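Local coordinates for protein pullulanase (Bacillus acidopullulyticus, PDB 2WAN) that hydrolyses alpha-1,6-glucosidic linkages in pullulan and, as a debranching glycoside hydrolase, probably those at the branch points of starch polysaccharides, at residues T849-F854 and N873-S878. Numbering follows the deposited sequence.
Sequences TNTVAF and NPNKTS. With SO4 (sulfate ion), chain M.
Thr851 and Asn873 bring the two backbones closest, their CA atoms 5.2 Å apart, where the turn leading into strand 852-856 meets the end of its antiparallel neighbour 868-873; at Asn850 and Asn875 the chains have already spread. Asn850 has positive phi (62°), a left-handed conformation that asparagine tolerates better than most residues, and it turns its side chain toward the other segment, while Asn850 N donates to O1 of a sulfate ion, probably from the crystallisation liquor. Asn850 and Asn875 pair twice, their amide planes inclined 66° to each other. Asn850 ND2 donates to Asn875 OD1 at 3.1 Å, Asn875 OD1 lying in the amide plane of Asn850, while Asn875 ND2 reaches Asn850 O at 3.1 Å from above the carbonyl plane. Asn875 ND2 also gives a 3.0 Å bond to Asn873 OD1, nearly along the C=O axis. That oxygen accepts Asn875 N as well, closing an Asx turn, and Asn873 ND2 spans the loop to Thr877 O and reaches outside it to Pro912 O. Thr851 OG1 is hydrogen-bonded to Pro848 O and Ser847 OG, whereas its CG2, anti to the carbonyl carbon, packs 3.5 Å from Asn875 ND2. The Pro874 ring lies against Asn850, CD 3.4 Å from Asn850 O, and also touches Phe699. An alanine in place of Asn875 would probably leave Asn850 ND2 and Asn850 O without these mates, and the Asn850 amide less firmly fixed, though the Asx-turn bond from the backbone would remain. Asparagine suits this place because one amide both donates and accepts, so uncharged groups tie the turn entering strand 852-856 to the loop leaving strand 868-873, within the C-terminal all-beta domain, beside helix 707-714.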
ATOM      1  N   THR A 849     -38.973   1.234   0.131  1.00 16.25           N
ATOM      2  CA  THR A 849     -38.019   2.296   0.404  1.00 15.06           C
ATOM      3  C   THR A 849     -36.980   1.903   1.449  1.00 14.19           C
ATOM      4  O   THR A 849     -37.307   1.346   2.503  1.00 13.39           O
ATOM      5  CB  THR A 849     -38.757   3.553   0.891  1.00 17.27           C
ATOM      6  OG1 THR A 849     -39.726   3.902  -0.098  1.00 20.87           O
ATOM      7  CG2 THR A 849     -37.775   4.718   1.066  1.00 19.40           C
ATOM      8  N   ASN A 850     -35.724   2.211   1.130  1.00 13.79           N
ATOM      9  CA  ASN A 850     -34.605   1.969   2.026  1.00 12.88           C
ATOM     10  C   ASN A 850     -34.414   0.487   2.347  1.00 13.35           C
ATOM     11  O   ASN A 850     -34.125   0.117   3.475  1.00 13.42           O
ATOM     12  CB  ASN A 850     -34.676   2.801   3.316  1.00 15.23           C
ATOM     13  CG  ASN A 850     -33.326   2.934   3.969  1.00 15.38           C
ATOM     14  OD1 ASN A 850     -32.316   3.073   3.276  1.00 16.65           O
ATOM     15  ND2 ASN A 850     -33.279   2.843   5.295  1.00 13.18           N
ATOM     16  N   THR A 851     -34.612  -0.360   1.344  1.00 13.26           N
ATOM     17  CA  THR A 851     -34.254  -1.780   1.479  1.00 11.65           C
ATOM     18  C   THR A 851     -33.549  -2.162   0.192  1.00 10.05           C
ATOM     19  O   THR A 851     -33.692  -1.474  -0.819  1.00 11.75           O
ATOM     20  CB  THR A 851     -35.492  -2.712   1.686  1.00 12.88           C
ATOM     21  OG1 THR A 851     -36.324  -2.673   0.515  1.00 12.94           O
ATOM     22  CG2 THR A 851     -36.314  -2.320   2.940  1.00 12.97           C
ATOM     23  N   VAL A 852     -32.741  -3.229   0.257  1.00 10.27           N
ATOM     24  CA  VAL A 852     -32.024  -3.753  -0.903  1.00 11.40           C
ATOM     25  C   VAL A 852     -32.334  -5.243  -0.987  1.00 10.68           C
ATOM     26  O   VAL A 852     -32.119  -5.990  -0.018  1.00 12.01           O
ATOM     27  CB  VAL A 852     -30.488  -3.532  -0.782  1.00 11.29           C
ATOM     28  CG1 VAL A 852     -29.733  -4.257  -1.902  1.00 11.90           C
ATOM     29  CG2 VAL A 852     -30.154  -2.048  -0.845  1.00 15.00           C
ATOM     30  N   ALA A 853     -32.838  -5.670  -2.145  1.00 11.26           N
ATOM     31  CA  ALA A 853     -33.167  -7.084  -2.386  1.00 10.72           C
ATOM     32  C   ALA A 853     -32.612  -7.527  -3.714  1.00  9.48           C
ATOM     33  O   ALA A 853     -32.740  -6.812  -4.701  1.00 10.61           O
ATOM     34  CB  ALA A 853     -34.677  -7.298  -2.371  1.00 11.46           C
ATOM     35  N   PHE A 854     -31.993  -8.710  -3.739  1.00 10.77           N
ATOM     36  CA  PHE A 854     -31.453  -9.240  -4.999  1.00 10.97           C
ATOM     37  C   PHE A 854     -31.612 -10.733  -5.119  1.00  9.42           C
ATOM     38  O   PHE A 854     -31.825 -11.423  -4.118  1.00 10.13           O
ATOM     39  CB  PHE A 854     -29.986  -8.827  -5.219  1.00 11.53           C
ATOM     40  CG  PHE A 854     -29.045  -9.289  -4.143  1.00 10.77           C
ATOM     41  CD1 PHE A 854     -28.366 -10.503  -4.261  1.00 11.04           C
ATOM     42  CD2 PHE A 854     -28.827  -8.501  -3.010  1.00 12.68           C
ATOM     43  CE1 PHE A 854     -27.488 -10.924  -3.259  1.00 11.45           C
ATOM     44  CE2 PHE A 854     -27.945  -8.911  -2.008  1.00 11.87           C
ATOM     45  CZ  PHE A 854     -27.264 -10.116  -2.133  1.00  9.12           C
ATOM     46  N   ASN A 873     -33.047  -5.435   5.384  1.00 10.75           N
ATOM     47  CA  ASN A 873     -34.031  -4.483   5.931  1.00 10.67           C
ATOM     48  C   ASN A 873     -33.494  -3.748   7.162  1.00 11.58           C
ATOM     49  O   ASN A 873     -33.632  -4.258   8.276  1.00 12.17           O
ATOM     50  CB  ASN A 873     -35.343  -5.171   6.306  1.00 10.00           C
ATOM     51  CG  ASN A 873     -36.336  -4.186   6.908  1.00 13.47           C
ATOM     52  OD1 ASN A 873     -36.253  -2.999   6.621  1.00 13.22           O
ATOM     53  ND2 ASN A 873     -37.226  -4.659   7.756  1.00 14.43           N
ATOM     54  N   PRO A 874     -32.911  -2.548   6.968  1.00 12.23           N
ATOM     55  CA  PRO A 874     -32.357  -1.779   8.090  1.00 12.40           C
ATOM     56  C   PRO A 874     -33.398  -1.012   8.896  1.00 12.73           C
ATOM     57  O   PRO A 874     -33.071  -0.443   9.939  1.00 16.09           O
ATOM     58  CB  PRO A 874     -31.433  -0.781   7.398  1.00 13.74           C
ATOM     59  CG  PRO A 874     -32.042  -0.586   6.051  1.00 12.26           C
ATOM     60  CD  PRO A 874     -32.583  -1.930   5.669  1.00 12.04           C
ATOM     61  N   ASN A 875     -34.630  -1.004   8.413  1.00 13.03           N
ATOM     62  CA  ASN A 875     -35.685  -0.195   9.017  1.00 13.61           C
ATOM     63  C   ASN A 875     -36.231  -0.777  10.307  1.00 12.32           C
ATOM     64  O   ASN A 875     -36.130  -1.978  10.560  1.00 13.04           O
ATOM     65  CB  ASN A 875     -36.792   0.018   7.995  1.00 14.87           C
ATOM     66  CG  ASN A 875     -36.272   0.629   6.732  1.00 16.59           C
ATOM     67  OD1 ASN A 875     -35.848   1.789   6.724  1.00 19.32           O
ATOM     68  ND2 ASN A 875     -36.249  -0.159   5.654  1.00 16.42           N
ATOM     69  N   LYS A 876     -36.825   0.087  11.131  1.00 13.54           N
ATOM     70  CA  LYS A 876     -37.336  -0.338  12.420  1.00 15.20           C
ATOM     71  C   LYS A 876     -38.707  -1.023  12.382  1.00 14.12           C
ATOM     72  O   LYS A 876     -39.209  -1.463  13.422  1.00 15.00           O
ATOM     73  CB  LYS A 876     -37.315   0.848  13.392  1.00 16.85           C
ATOM     74  CG  LYS A 876     -35.936   1.024  14.015  1.00 23.10           C
ATOM     75  CD  LYS A 876     -35.889   2.204  14.938  1.00 36.02           C
ATOM     76  CE  LYS A 876     -34.506   2.358  15.542  1.00 34.58           C
ATOM     77  NZ  LYS A 876     -34.421   3.630  16.321  1.00 30.63           N
ATOM     78  N   THR A 877     -39.303  -1.134  11.197  1.00 15.43           N
ATOM     79  CA  THR A 877     -40.515  -1.926  11.036  1.00 14.94           C
ATOM     80  C   THR A 877     -40.271  -3.022  10.022  1.00 16.56           C
ATOM     81  O   THR A 877     -39.363  -2.903   9.187  1.00 16.85           O
ATOM     82  CB  THR A 877     -41.723  -1.073  10.599  1.00 17.34           C
ATOM     83  OG1 THR A 877     -41.429  -0.431   9.357  1.00 19.27           O
ATOM     84  CG2 THR A 877     -42.028   0.005  11.643  1.00 15.75           C
ATOM     85  N   SER A 878     -41.088  -4.068  10.092  1.00 16.22           N
ATOM     86  CA  SER A 878     -41.023  -5.154   9.118  1.00 15.35           C
ATOM     87  C   SER A 878     -41.399  -4.616   7.751  1.00 17.42           C
ATOM     88  O   SER A 878     -42.139  -3.629   7.637  1.00 16.35           O
ATOM     89  CB  SER A 878     -41.940  -6.317   9.511  1.00 17.79           C
ATOM     90  OG  SER A 878     -43.304  -5.911   9.457  1.00 18.98           O
TER
HETATM   91  S   SO4 M1933     -34.673   3.803  -2.023  1.00 56.99           S
HETATM   92  O1  SO4 M1933     -35.054   2.491  -1.501  1.00 56.95           O
HETATM   93  O2  SO4 M1933     -34.182   4.646  -0.935  1.00 58.63           O
HETATM   94  O3  SO4 M1933     -33.627   3.651  -3.035  1.00 57.79           O
HETATM   95  O4  SO4 M1933     -35.844   4.420  -2.645  1.00 59.67           O